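Local coordinates for protein serine protease (Arthrobacter nicotinovorans, PDB 3WY8) that probably hydrolyses peptide bonds as a trypsin-like serine protease and has keratin-degrading activity, at residues 71-76 / 97-102; 91-96 / 203-208; 50-55 / 75-80; 126-131 / 139-144. All blocks are in the same frame, centred on the assembly; numbering follows the deposited sequence.

Contact 1 (71-76 / 97-102); sequences KWTAKA and VMNTLN
Val97 O takes two backbone N-H groups from the facing strand: Lys75 N lies 2.8 Å from Val97 O and Ala76 N 3.3 Å from Val97 O, both donors in the carbonyl plane. Two successive residues thus face one, and the pairing shifts by a residue between Ala74, which pairs with Met98, and Ala76, which pairs with Val97. The return bond, Val97 N to Ala76 O at 2.9 Å, is nearly straight, with 174° at the hydrogen. On the other side of the bulge Thr73 O accepts Asn99 N nearly along the C=O axis at 2.8 Å, and Asn99 ND2 adds a weak bond to that same oxygen. A water bridges Thr73 N and Asn99 O, carrying the pairing on after direct backbone bonds stop.

Leu101 CB sits over one face of the Trp72 six-membered ring, 3.6 Å from its centroid and 10° off the normal; Leu101 CG is anti to the backbone N (chi1 -176°), and beyond it Leu101 CD1 lies 3.5 Å from Lys71 O. Asn99 O meets the same ring at its edge, 3.4 Å from Trp72 CE3, while Trp72 NE1 is bonded to Tyr69 O and helix 106-110 also packs on the indole. Near the bulge, Met98 CE touches Ala74 CB at 3.5 Å. Lys75 instead runs out past Val97 CG1 with its chain extended beyond CG. Lys75 and Ala76 both facing Val97, with a register shift of one, make a classic beta bulge, placed where strand 72-78 turns a corner beside strand 94-98 in the closed six-stranded barrel of a trypsin-like protease.

Contact 2 (91-96 / 203-208); sequences YDTAFA and PYWGTV
Pro203 meets the chain at Asp92, joining the six-stranded barrel of the trypsin-like fold, through the approach to strand 94-98, to the segment between strand 199-202 of the other sheet and the C-terminal helix 207-218. Pro203 CG lies 3.4 Å from Asp92 O and also touches Thr93 OG1, so the ring packs against the backbone of an inverse gamma turn centred on Asp92. The carboxylate is engaged by other groups: Asp92 OD2 is hydrogen-bonded to His43 ND1 and Ser190 OG, a geometry consistent with the aspartate of a Ser-His-Asp charge relay that would also include Ser171.

Trp205, two residues on, is itself the centre of an inverse gamma turn and supplies the polar link of the contact. Trp205 NE1 donates to Thr93 OG1 over 3.0 Å with 148° at the hydrogen, the oxygen standing 21° out of the indole plane. Thr93 CG2, anti to the backbone N, comes within 3.6 Å of Trp205 CZ2. Farther along the indole, the tips of Trp205 and Phe95 meet; their planes are 58° apart, and the closest atoms, Trp205 CH2 and Phe95 CZ, are separated by 4.2 Å. Gly206 then takes the N-cap position and the helix begins.

In its first turn, Val208 crosses Tyr91 at about a right angle: Val208 CB and CG2 each lie 3.6 Å from Tyr91 CE1, while Val208 CG1 is 3.6 Å from Tyr91 CD1.

Contact 3 (50-55 / 75-80); sequences GAYATN and KALYAP
Tyr52 reaches across to strand 76-78 and ends at Ala79, where the packing is tight: Ala79 N donates to Tyr52 OH over 3.1 Å with 152° at the hydrogen. The donor lies in the ring plane at the phenol edge, so this bond ties the tip of the side chain to the backbone just beyond the strand. Ala79 CB adds an apolar touch, 3.9 Å from Tyr52 CE1.

One face of the phenol ring receives Leu77 O, which stands 3.6 Å from Tyr52 CE1, and Leu77 CB approaches Tyr52 CD1 at 3.6 Å. The Tyr52 and Leu77 side chains pass one another pointing in opposite senses, which leaves the ring with CE1 beside Leu77 O and OH at Ala79 N. This joins the segment leading from strand 37-40 to strand 55-60 with strand 72-78 of the trypsin-like beta-barrel. Ala79 CB comes close to, but does not contact, His43, Asp92 and Ser171, whose geometry is consistent with a catalytic triad.

Toward the other end the contact is less tightly bonded. Leu77 CD1 lies 3.5 Å from Ala53 O, but 4.0 Å from Ala53 CB, and no hydrogen bond between the segments accompanies these touches. Leu77 also touches Leu45 and Ala96, while Ala53 is backbone-bonded to Leu45. All five touching residues keep at least some solvent exposure.

Contact 4 (126-131 / 139-144); sequences KSFGYP and ESLKSC
Phe128 and Tyr130 each present one ring face to segment 139-144. Over Phe128 sits Ser143 CB, 4.1 Å from the ring centroid and 18° off its normal, while Leu141 CD2 approaches Phe128 CD1 obliquely. Over Tyr130 lies Leu141 CA, offset toward the rim, with Leu141 CD1 off-centre at 3.8 Å from Tyr130 CE2; the backbone carbon of Glu139 is at the edge. Leu141 CG is anti to the backbone N (chi1 -170°); of the methyls beyond it, CD2 stays by Phe128, whereas CD1 lies by Gly129 O as well as by Tyr130.

The backbones form an antiparallel ladder at 153° between strand directions, in the curled antiparallel sheet that corresponds to the second beta-barrel of the trypsin-like fold. Ser127 N to Cys144 O, at 2.7 Å, is returned by Cys144 N to Ser127 O; Gly129 and Lys142 likewise exchange two bonds. Cys144 is also linked to Cys164 by a disulfide.

Ser143 OG and Lys126 NZ both engage Glu5, whereas Tyr130 OH is bonded to Tyr62 O. Past the ladder, Pro131 CG meets Lys142 CG at 3.7 Å, and one water donates to both Pro131 O and Ser140 O.

Contacts 2 and 4 are buried, contact 1 is partly buried and contact 3 lies at the surface. Contacts 1 and 3 share Lys75 and Ala76 on strand 72-78, while contacts 1 and 2 both use strand 94-98, its neighbour in the six-stranded barrel; Phe95 O and Tyr78 N, 2.9 Å apart, probably join contacts 2 and 3 by a hydrogen bond. Contact 4 belongs to the other sheet, its nearest atoms about 10 Å from contact 2. Backbone pairing dominates contacts 1 and 4, irregular in the former and regular in the latter. Contacts 2 and 3, where loop residues meet strand or helix ends, instead have one side-chain hydrogen bond each, flanked by apolar touches.

Contact 1 (71-76 / 97-102)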
loop_
_atom_site.group_PDB
_atom_site.type_symbol
_atom_site.label_atom_id
_atom_site.label_comp_id
_atom_site.label_asym_id
_atom_site.label_seq_id
_atom_site.Cartn_x
_atom_site.Cartn_y
_atom_site.Cartn_z
ATOM N N LYS A 71 -6.845 12.517 -10.610
ATOM C CA LYS A 71 -6.893 11.060 -10.620
ATOM C C LYS A 71 -5.795 10.561 -11.547
ATOM O O LYS A 71 -5.707 10.993 -12.700
ATOM C CB LYS A 71 -8.257 10.562 -11.112
ATOM C CG LYS A 71 -9.447 10.961 -10.238
ATOM C CD LYS A 71 -10.783 10.628 -10.920
ATOM C CE LYS A 71 -11.048 11.537 -12.125
ATOM N NZ LYS A 71 -12.355 11.263 -12.799
ATOM N N TRP A 72 -4.969 9.653 -11.039
ATOM C CA TRP A 72 -3.789 9.183 -11.754
ATOM C C TRP A 72 -3.989 7.754 -12.228
ATOM O O TRP A 72 -4.447 6.904 -11.466
ATOM C CB TRP A 72 -2.549 9.307 -10.857
ATOM C CG TRP A 72 -2.247 10.733 -10.487
ATOM C CD1 TRP A 72 -2.922 11.516 -9.588
ATOM C CD2 TRP A 72 -1.207 11.555 -11.031
ATOM N NE1 TRP A 72 -2.358 12.773 -9.532
ATOM C CE2 TRP A 72 -1.305 12.822 -10.408
ATOM C CE3 TRP A 72 -0.194 11.340 -11.976
ATOM C CZ2 TRP A 72 -0.428 13.875 -10.705
ATOM C CZ3 TRP A 72 0.676 12.389 -12.273
ATOM C CH2 TRP A 72 0.550 13.639 -11.636
ATOM N N THR A 73 -3.650 7.496 -13.490
ATOM C CA THR A 73 -3.845 6.180 -14.102
ATOM C C THR A 73 -2.516 5.429 -14.221
ATOM O O THR A 73 -1.496 6.020 -14.574
ATOM C CB THR A 73 -4.505 6.312 -15.496
ATOM O OG1 THR A 73 -5.734 7.038 -15.369
ATOM C CG2 THR A 73 -4.796 4.936 -16.110
ATOM N N ALA A 74 -2.533 4.131 -13.921
ATOM C CA ALA A 74 -1.329 3.302 -14.019
ATOM C C ALA A 74 -0.993 2.980 -15.463
ATOM O O ALA A 74 -1.864 2.572 -16.235
ATOM C CB ALA A 74 -1.496 2.010 -13.230
ATOM N N LYS A 75 0.271 3.164 -15.827
ATOM C CA LYS A 75 0.737 2.679 -17.121
ATOM C C LYS A 75 1.315 1.271 -17.011
ATOM O O LYS A 75 1.223 0.493 -17.953
ATOM C CB LYS A 75 1.716 3.650 -17.789
ATOM C CG LYS A 75 3.037 3.841 -17.096
ATOM C CD LYS A 75 4.026 4.534 -18.024
ATOM C CE LYS A 75 5.385 4.616 -17.366
ATOM N NZ LYS A 75 6.265 5.642 -17.987
ATOM N N ALA A 76 1.889 0.935 -15.856
ATOM C CA ALA A 76 2.447 -0.401 -15.645
ATOM C C ALA A 76 2.353 -0.832 -14.186
ATOM O O ALA A 76 2.238 0.003 -13.292
ATOM C CB ALA A 76 3.891 -0.461 -16.138
ATOM N N VAL A 97 3.386 2.068 -11.610
ATOM C CA VAL A 97 4.022 3.233 -12.221
ATOM C C VAL A 97 2.961 4.014 -12.985
ATOM O O VAL A 97 2.286 3.471 -13.858
ATOM C CB VAL A 97 5.201 2.842 -13.138
ATOM C CG1 VAL A 97 5.815 4.083 -13.785
ATOM C CG2 VAL A 97 6.251 2.102 -12.335
ATOM N N MET A 98 2.810 5.285 -12.625
ATOM C CA MET A 98 1.683 6.090 -13.089
ATOM C C MET A 98 2.021 6.869 -14.350
ATOM O O MET A 98 3.156 7.318 -14.525
ATOM C CB MET A 98 1.232 7.059 -11.987
ATOM C CG MET A 98 0.965 6.414 -10.624
ATOM S SD MET A 98 -0.322 5.135 -10.646
ATOM C CE MET A 98 0.593 3.663 -10.887
ATOM N N ASN A 99 1.032 7.013 -15.229
ATOM C CA ASN A 99 1.112 7.954 -16.342
ATOM C C ASN A 99 1.259 9.374 -15.813
ATOM O O ASN A 99 0.890 9.661 -14.673
ATOM C CB ASN A 99 -0.168 7.891 -17.184
ATOM C CG ASN A 99 -0.248 6.654 -18.049
ATOM O OD1 ASN A 99 0.634 6.392 -18.867
ATOM N ND2 ASN A 99 -1.325 5.896 -17.893
ATOM N N THR A 100 1.796 10.266 -16.643
ATOM C CA THR A 100 1.754 11.686 -16.336
ATOM C C THR A 100 0.307 12.176 -16.390
ATOM O O THR A 100 -0.519 11.625 -17.125
ATOM C CB THR A 100 2.626 12.523 -17.300
ATOM O OG1 THR A 100 2.320 12.171 -18.656
ATOM C CG2 THR A 100 4.105 12.278 -17.030
ATOM N N LEU A 101 0.002 13.189 -15.585
ATOM C CA LEU A 101 -1.307 13.832 -15.610
ATOM C C LEU A 101 -1.108 15.316 -15.881
ATOM O O LEU A 101 -0.415 16.002 -15.127
ATOM C CB LEU A 101 -2.052 13.616 -14.287
ATOM C CG LEU A 101 -3.490 14.141 -14.187
ATOM C CD1 LEU A 101 -4.447 13.315 -15.046
ATOM C CD2 LEU A 101 -3.947 14.152 -12.734
ATOM N N ASN A 102 -1.717 15.799 -16.964
ATOM C CA ASN A 102 -1.556 17.189 -17.403
ATOM C C ASN A 102 -0.081 17.568 -17.552
ATOM O O ASN A 102 0.340 18.667 -17.169
ATOM C CB ASN A 102 -2.284 18.157 -16.458
ATOM C CG ASN A 102 -3.757 17.830 -16.303
ATOM O OD1 ASN A 102 -4.395 17.300 -17.216
ATOM N ND2 ASN A 102 -4.307 18.144 -15.136
HETATM O O HOH W 1 -2.160 9.628 -14.719
HETATM O O HOH W 2 5.285 7.927 -15.875
#

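Contact 2 (91-96 / 203-208)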
loop_
_atom_site.group_PDB
_atom_site.type_symbol
_atom_site.label_atom_id
_atom_site.label_comp_id
_atom_site.label_asym_id
_atom_site.label_seq_id
_atom_site.Cartn_x
_atom_site.Cartn_y
_atom_site.Cartn_z
ATOM N N TYR A 91 5.162 -12.255 0.078
ATOM C CA TYR A 91 5.620 -11.240 -0.857
ATOM C C TYR A 91 4.468 -10.384 -1.393
ATOM O O TYR A 91 4.472 -9.980 -2.557
ATOM C CB TYR A 91 6.405 -11.905 -1.999
ATOM C CG TYR A 91 7.527 -12.810 -1.524
ATOM C CD1 TYR A 91 8.740 -12.280 -1.095
ATOM C CD2 TYR A 91 7.366 -14.197 -1.498
ATOM C CE1 TYR A 91 9.776 -13.109 -0.653
ATOM C CE2 TYR A 91 8.399 -15.035 -1.068
ATOM C CZ TYR A 91 9.596 -14.483 -0.647
ATOM O OH TYR A 91 10.620 -15.304 -0.220
ATOM N N ASP A 92 3.496 -10.093 -0.526
ATOM C CA ASP A 92 2.328 -9.296 -0.907
ATOM C C ASP A 92 2.640 -7.797 -0.887
ATOM O O ASP A 92 2.155 -7.052 -0.036
ATOM C CB ASP A 92 1.125 -9.631 -0.006
ATOM C CG ASP A 92 -0.179 -9.017 -0.503
ATOM O OD1 ASP A 92 -0.246 -8.611 -1.685
ATOM O OD2 ASP A 92 -1.144 -8.948 0.297
ATOM N N THR A 93 3.475 -7.373 -1.828
ATOM C CA THR A 93 3.738 -5.962 -2.068
ATOM C C THR A 93 3.981 -5.805 -3.554
ATOM O O THR A 93 4.530 -6.701 -4.198
ATOM C CB THR A 93 4.958 -5.443 -1.268
ATOM O OG1 THR A 93 4.671 -5.505 0.133
ATOM C CG2 THR A 93 5.288 -3.995 -1.626
ATOM N N ALA A 94 3.553 -4.672 -4.094
ATOM C CA ALA A 94 3.754 -4.375 -5.499
ATOM C C ALA A 94 3.845 -2.873 -5.714
ATOM O O ALA A 94 3.550 -2.083 -4.816
ATOM C CB ALA A 94 2.631 -4.979 -6.331
ATOM N N PHE A 95 4.282 -2.486 -6.907
ATOM C CA PHE A 95 4.486 -1.090 -7.220
ATOM C C PHE A 95 3.858 -0.771 -8.557
ATOM O O PHE A 95 4.048 -1.486 -9.539
ATOM C CB PHE A 95 5.979 -0.739 -7.212
ATOM C CG PHE A 95 6.644 -1.027 -5.900
ATOM C CD1 PHE A 95 6.702 -0.055 -4.908
ATOM C CD2 PHE A 95 7.170 -2.290 -5.638
ATOM C CE1 PHE A 95 7.299 -0.326 -3.676
ATOM C CE2 PHE A 95 7.762 -2.577 -4.406
ATOM C CZ PHE A 95 7.830 -1.591 -3.426
ATOM N N ALA A 96 3.069 0.292 -8.569
ATOM C CA ALA A 96 2.454 0.757 -9.791
ATOM C C ALA A 96 3.239 1.960 -10.291
ATOM O O ALA A 96 3.715 2.772 -9.495
ATOM C CB ALA A 96 1.010 1.117 -9.527
ATOM N N PRO A 203 3.820 -7.526 5.046
ATOM C CA PRO A 203 4.981 -8.355 4.720
ATOM C C PRO A 203 6.314 -7.693 5.068
ATOM O O PRO A 203 6.421 -6.459 5.115
ATOM C CB PRO A 203 4.876 -8.522 3.202
ATOM C CG PRO A 203 4.161 -7.308 2.752
ATOM C CD PRO A 203 3.154 -7.026 3.832
ATOM N N TYR A 204 7.321 -8.525 5.310
ATOM C CA TYR A 204 8.668 -8.039 5.532
ATOM C C TYR A 204 9.232 -7.508 4.218
ATOM O O TYR A 204 9.199 -8.197 3.196
ATOM C CB TYR A 204 9.562 -9.156 6.074
ATOM C CG TYR A 204 10.979 -8.692 6.283
ATOM C CD1 TYR A 204 11.317 -7.915 7.390
ATOM C CD2 TYR A 204 11.979 -9.003 5.359
ATOM C CE1 TYR A 204 12.615 -7.466 7.582
ATOM C CE2 TYR A 204 13.285 -8.561 5.542
ATOM C CZ TYR A 204 13.593 -7.796 6.655
ATOM O OH TYR A 204 14.884 -7.362 6.840
ATOM N N TRP A 205 9.735 -6.279 4.243
ATOM C CA TRP A 205 10.320 -5.690 3.046
ATOM C C TRP A 205 11.783 -6.097 2.899
ATOM O O TRP A 205 12.691 -5.431 3.406
ATOM C CB TRP A 205 10.118 -4.173 3.028
ATOM C CG TRP A 205 8.817 -3.777 2.379
ATOM C CD1 TRP A 205 7.703 -4.559 2.217
ATOM C CD2 TRP A 205 8.501 -2.507 1.804
ATOM N NE1 TRP A 205 6.721 -3.855 1.571
ATOM C CE2 TRP A 205 7.181 -2.589 1.310
ATOM C CE3 TRP A 205 9.205 -1.304 1.660
ATOM C CZ2 TRP A 205 6.550 -1.511 0.677
ATOM C CZ3 TRP A 205 8.576 -0.232 1.028
ATOM C CH2 TRP A 205 7.265 -0.345 0.543
ATOM N N GLY A 206 11.984 -7.216 2.204
ATOM C CA GLY A 206 13.306 -7.795 2.026
ATOM C C GLY A 206 13.817 -7.687 0.607
ATOM O O GLY A 206 13.390 -6.825 -0.150
ATOM N N THR A 207 14.742 -8.574 0.247
ATOM C CA THR A 207 15.423 -8.484 -1.046
ATOM C C THR A 207 14.510 -8.721 -2.251
ATOM O O THR A 207 14.715 -8.116 -3.300
ATOM C CB THR A 207 16.626 -9.446 -1.119
ATOM O OG1 THR A 207 16.215 -10.752 -0.693
ATOM C CG2 THR A 207 17.760 -8.945 -0.225
ATOM N N VAL A 208 13.521 -9.602 -2.103
ATOM C CA VAL A 208 12.596 -9.906 -3.205
ATOM C C VAL A 208 11.745 -8.675 -3.538
ATOM O O VAL A 208 11.659 -8.255 -4.697
ATOM C CB VAL A 208 11.713 -11.138 -2.889
ATOM C CG1 VAL A 208 10.653 -11.347 -3.966
ATOM C CG2 VAL A 208 12.582 -12.401 -2.741
#

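Contact 3 (50-55 / 75-80)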
loop_
_atom_site.group_PDB
_atom_site.type_symbol
_atom_site.label_atom_id
_atom_site.label_comp_id
_atom_site.label_asym_id
_atom_site.label_seq_id
_atom_site.Cartn_x
_atom_site.Cartn_y
_atom_site.Cartn_z
ATOM N N GLY A 50 -2.169 -14.758 -11.049
ATOM C CA GLY A 50 -2.960 -14.530 -12.246
ATOM C C GLY A 50 -2.651 -13.231 -12.944
ATOM O O GLY A 50 -1.498 -12.791 -12.984
ATOM N N ALA A 51 -3.699 -12.622 -13.491
ATOM C CA ALA A 51 -3.573 -11.423 -14.297
ATOM C C ALA A 51 -3.340 -10.184 -13.441
ATOM O O ALA A 51 -3.719 -10.141 -12.266
ATOM C CB ALA A 51 -4.814 -11.242 -15.161
ATOM N N TYR A 52 -2.697 -9.190 -14.040
ATOM C CA TYR A 52 -2.623 -7.859 -13.459
ATOM C C TYR A 52 -3.949 -7.123 -13.648
ATOM O O TYR A 52 -4.753 -7.487 -14.511
ATOM C CB TYR A 52 -1.476 -7.066 -14.084
ATOM C CG TYR A 52 -0.116 -7.440 -13.538
ATOM C CD1 TYR A 52 0.341 -6.906 -12.334
ATOM C CD2 TYR A 52 0.716 -8.325 -14.226
ATOM C CE1 TYR A 52 1.593 -7.240 -11.823
ATOM C CE2 TYR A 52 1.971 -8.669 -13.719
ATOM C CZ TYR A 52 2.401 -8.120 -12.518
ATOM O OH TYR A 52 3.636 -8.448 -12.008
ATOM N N ALA A 53 -4.172 -6.097 -12.827
ATOM C CA ALA A 53 -5.353 -5.244 -12.930
ATOM C C ALA A 53 -5.453 -4.609 -14.313
ATOM O O ALA A 53 -4.441 -4.220 -14.893
ATOM C CB ALA A 53 -5.317 -4.164 -11.857
ATOM N N THR A 54 -6.675 -4.513 -14.828
ATOM C CA THR A 54 -6.911 -3.934 -16.153
ATOM C C THR A 54 -7.105 -2.417 -16.102
ATOM O O THR A 54 -6.968 -1.732 -17.117
ATOM C CB THR A 54 -8.099 -4.604 -16.869
ATOM O OG1 THR A 54 -9.241 -4.610 -16.004
ATOM C CG2 THR A 54 -7.745 -6.044 -17.254
ATOM N N ASN A 55 -7.429 -1.904 -14.917
ATOM C CA ASN A 55 -7.477 -0.465 -14.663
ATOM C C ASN A 55 -7.100 -0.217 -13.213
ATOM O O ASN A 55 -7.482 -0.989 -12.340
ATOM C CB ASN A 55 -8.864 0.114 -14.967
ATOM C CG ASN A 55 -8.832 1.617 -15.219
ATOM O OD1 ASN A 55 -9.568 2.379 -14.589
ATOM N ND2 ASN A 55 -7.971 2.051 -16.138
ATOM N N LYS A 75 0.271 3.164 -15.827
ATOM C CA LYS A 75 0.737 2.679 -17.121
ATOM C C LYS A 75 1.315 1.271 -17.011
ATOM O O LYS A 75 1.223 0.493 -17.953
ATOM C CB LYS A 75 1.716 3.650 -17.789
ATOM C CG LYS A 75 3.037 3.841 -17.096
ATOM C CD LYS A 75 4.026 4.534 -18.024
ATOM C CE LYS A 75 5.385 4.616 -17.366
ATOM N NZ LYS A 75 6.265 5.642 -17.987
ATOM N N ALA A 76 1.889 0.935 -15.856
ATOM C CA ALA A 76 2.447 -0.401 -15.645
ATOM C C ALA A 76 2.353 -0.832 -14.186
ATOM O O ALA A 76 2.238 0.003 -13.292
ATOM C CB ALA A 76 3.891 -0.461 -16.138
ATOM N N LEU A 77 2.381 -2.145 -13.964
ATOM C CA LEU A 77 2.234 -2.723 -12.629
ATOM C C LEU A 77 3.290 -3.789 -12.414
ATOM O O LEU A 77 3.544 -4.609 -13.306
ATOM C CB LEU A 77 0.839 -3.334 -12.456
ATOM C CG LEU A 77 -0.361 -2.447 -12.784
ATOM C CD1 LEU A 77 -1.619 -3.294 -12.950
ATOM C CD2 LEU A 77 -0.548 -1.362 -11.727
ATOM N N TYR A 78 3.902 -3.779 -11.231
ATOM C CA TYR A 78 5.030 -4.660 -10.930
ATOM C C TYR A 78 4.859 -5.396 -9.613
ATOM O O TYR A 78 4.878 -4.784 -8.548
ATOM C CB TYR A 78 6.336 -3.861 -10.920
ATOM C CG TYR A 78 6.596 -3.184 -12.242
ATOM C CD1 TYR A 78 7.293 -3.841 -13.255
ATOM C CD2 TYR A 78 6.109 -1.902 -12.497
ATOM C CE1 TYR A 78 7.515 -3.227 -14.482
ATOM C CE2 TYR A 78 6.324 -1.280 -13.722
ATOM C CZ TYR A 78 7.027 -1.948 -14.709
ATOM O OH TYR A 78 7.237 -1.326 -15.919
ATOM N N ALA A 79 4.699 -6.711 -9.699
ATOM C CA ALA A 79 4.644 -7.560 -8.520
ATOM C C ALA A 79 5.740 -8.621 -8.621
ATOM O O ALA A 79 6.118 -9.006 -9.733
ATOM C CB ALA A 79 3.274 -8.211 -8.400
ATOM N N PRO A 80 6.260 -9.095 -7.469
ATOM C CA PRO A 80 7.248 -10.172 -7.515
ATOM C C PRO A 80 6.654 -11.443 -8.107
ATOM O O PRO A 80 5.435 -11.661 -8.019
ATOM C CB PRO A 80 7.621 -10.394 -6.041
ATOM C CG PRO A 80 6.584 -9.706 -5.247
ATOM C CD PRO A 80 6.045 -8.600 -6.097
#

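Contact 4 (126-131 / 139-144)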
loop_
_atom_site.group_PDB
_atom_site.type_symbol
_atom_site.label_atom_id
_atom_site.label_comp_id
_atom_site.label_asym_id
_atom_site.label_seq_id
_atom_site.Cartn_x
_atom_site.Cartn_y
_atom_site.Cartn_z
ATOM N N LYS A 126 3.647 3.490 12.112
ATOM C CA LYS A 126 2.330 4.087 11.948
ATOM C C LYS A 126 1.854 3.746 10.537
ATOM O O LYS A 126 2.534 4.053 9.559
ATOM C CB LYS A 126 2.367 5.600 12.179
ATOM C CG LYS A 126 0.971 6.244 12.200
ATOM C CD LYS A 126 1.025 7.714 12.592
ATOM C CE LYS A 126 -0.374 8.312 12.630
ATOM N NZ LYS A 126 -0.412 9.712 13.150
ATOM N N SER A 127 0.708 3.076 10.455
ATOM C CA SER A 127 0.138 2.630 9.186
ATOM C C SER A 127 -1.075 3.466 8.818
ATOM O O SER A 127 -1.865 3.835 9.681
ATOM C CB SER A 127 -0.260 1.156 9.271
ATOM O OG SER A 127 -1.157 0.801 8.222
ATOM N N PHE A 128 -1.216 3.747 7.529
ATOM C CA PHE A 128 -2.311 4.564 7.020
ATOM C C PHE A 128 -3.134 3.810 5.993
ATOM O O PHE A 128 -2.633 2.905 5.340
ATOM C CB PHE A 128 -1.751 5.824 6.369
ATOM C CG PHE A 128 -1.140 6.789 7.339
ATOM C CD1 PHE A 128 -1.836 7.936 7.723
ATOM C CD2 PHE A 128 0.135 6.570 7.857
ATOM C CE1 PHE A 128 -1.271 8.850 8.616
ATOM C CE2 PHE A 128 0.708 7.473 8.758
ATOM C CZ PHE A 128 -0.000 8.613 9.138
ATOM N N GLY A 129 -4.398 4.190 5.843
ATOM C CA GLY A 129 -5.225 3.614 4.792
ATOM C C GLY A 129 -6.597 4.239 4.683
ATOM O O GLY A 129 -6.964 5.104 5.483
ATOM N N TYR A 130 -7.339 3.783 3.679
ATOM C CA TYR A 130 -8.724 4.168 3.464
ATOM C C TYR A 130 -9.631 2.953 3.695
ATOM O O TYR A 130 -10.134 2.361 2.733
ATOM C CB TYR A 130 -8.902 4.707 2.042
ATOM C CG TYR A 130 -8.362 6.097 1.843
ATOM C CD1 TYR A 130 -9.178 7.209 2.034
ATOM C CD2 TYR A 130 -7.032 6.306 1.463
ATOM C CE1 TYR A 130 -8.678 8.498 1.858
ATOM C CE2 TYR A 130 -6.527 7.590 1.278
ATOM C CZ TYR A 130 -7.356 8.678 1.479
ATOM O OH TYR A 130 -6.868 9.953 1.300
ATOM N N PRO A 131 -9.847 2.572 4.973
ATOM C CA PRO A 131 -10.705 1.416 5.223
ATOM C C PRO A 131 -12.123 1.675 4.721
ATOM O O PRO A 131 -12.649 2.780 4.902
ATOM C CB PRO A 131 -10.675 1.269 6.749
ATOM C CG PRO A 131 -10.298 2.614 7.269
ATOM C CD PRO A 131 -9.384 3.201 6.227
ATOM N N GLU A 139 -14.168 6.634 2.763
ATOM C CA GLU A 139 -14.117 7.998 2.254
ATOM C C GLU A 139 -12.997 8.870 2.823
ATOM O O GLU A 139 -12.739 9.961 2.306
ATOM C CB GLU A 139 -15.479 8.674 2.438
ATOM C CG GLU A 139 -16.554 8.098 1.524
ATOM C CD GLU A 139 -16.268 8.381 0.062
ATOM O OE1 GLU A 139 -16.633 9.472 -0.411
ATOM O OE2 GLU A 139 -15.683 7.515 -0.617
ATOM N N SER A 140 -12.336 8.399 3.875
ATOM C CA SER A 140 -11.365 9.236 4.586
ATOM C C SER A 140 -10.162 8.457 5.105
ATOM O O SER A 140 -10.245 7.252 5.348
ATOM C CB SER A 140 -12.045 9.996 5.731
ATOM O OG SER A 140 -12.586 9.097 6.677
ATOM N N LEU A 141 -9.049 9.165 5.275
ATOM C CA LEU A 141 -7.800 8.570 5.745
ATOM C C LEU A 141 -7.837 8.253 7.242
ATOM O O LEU A 141 -8.233 9.091 8.054
ATOM C CB LEU A 141 -6.633 9.522 5.452
ATOM C CG LEU A 141 -5.217 8.984 5.661
ATOM C CD1 LEU A 141 -4.905 7.853 4.678
ATOM C CD2 LEU A 141 -4.216 10.118 5.517
ATOM N N LYS A 142 -7.409 7.038 7.587
ATOM C CA LYS A 142 -7.299 6.595 8.974
ATOM C C LYS A 142 -5.899 6.064 9.220
ATOM O O LYS A 142 -5.147 5.821 8.271
ATOM C CB LYS A 142 -8.327 5.498 9.288
ATOM C CG LYS A 142 -9.765 5.841 8.901
ATOM C CD LYS A 142 -10.295 7.044 9.652
ATOM C CE LYS A 142 -11.748 7.296 9.306
ATOM N NZ LYS A 142 -12.227 8.592 9.886
ATOM N N SER A 143 -5.548 5.895 10.492
ATOM C CA SER A 143 -4.257 5.311 10.839
ATOM C C SER A 143 -4.329 4.345 12.015
ATOM O O SER A 143 -5.296 4.345 12.788
ATOM C CB SER A 143 -3.220 6.405 11.112
ATOM O OG SER A 143 -3.524 7.121 12.297
ATOM N N CYS A 144 -3.301 3.507 12.108
ATOM C CA CYS A 144 -3.045 2.648 13.254
ATOM C C CYS A 144 -1.572 2.787 13.603
ATOM O O CYS A 144 -0.770 3.200 12.765
ATOM C CB CYS A 144 -3.313 1.189 12.905
ATOM S SG CYS A 144 -5.006 0.791 12.484
HETATM O O HOH W 3 -12.327 5.538 5.431
#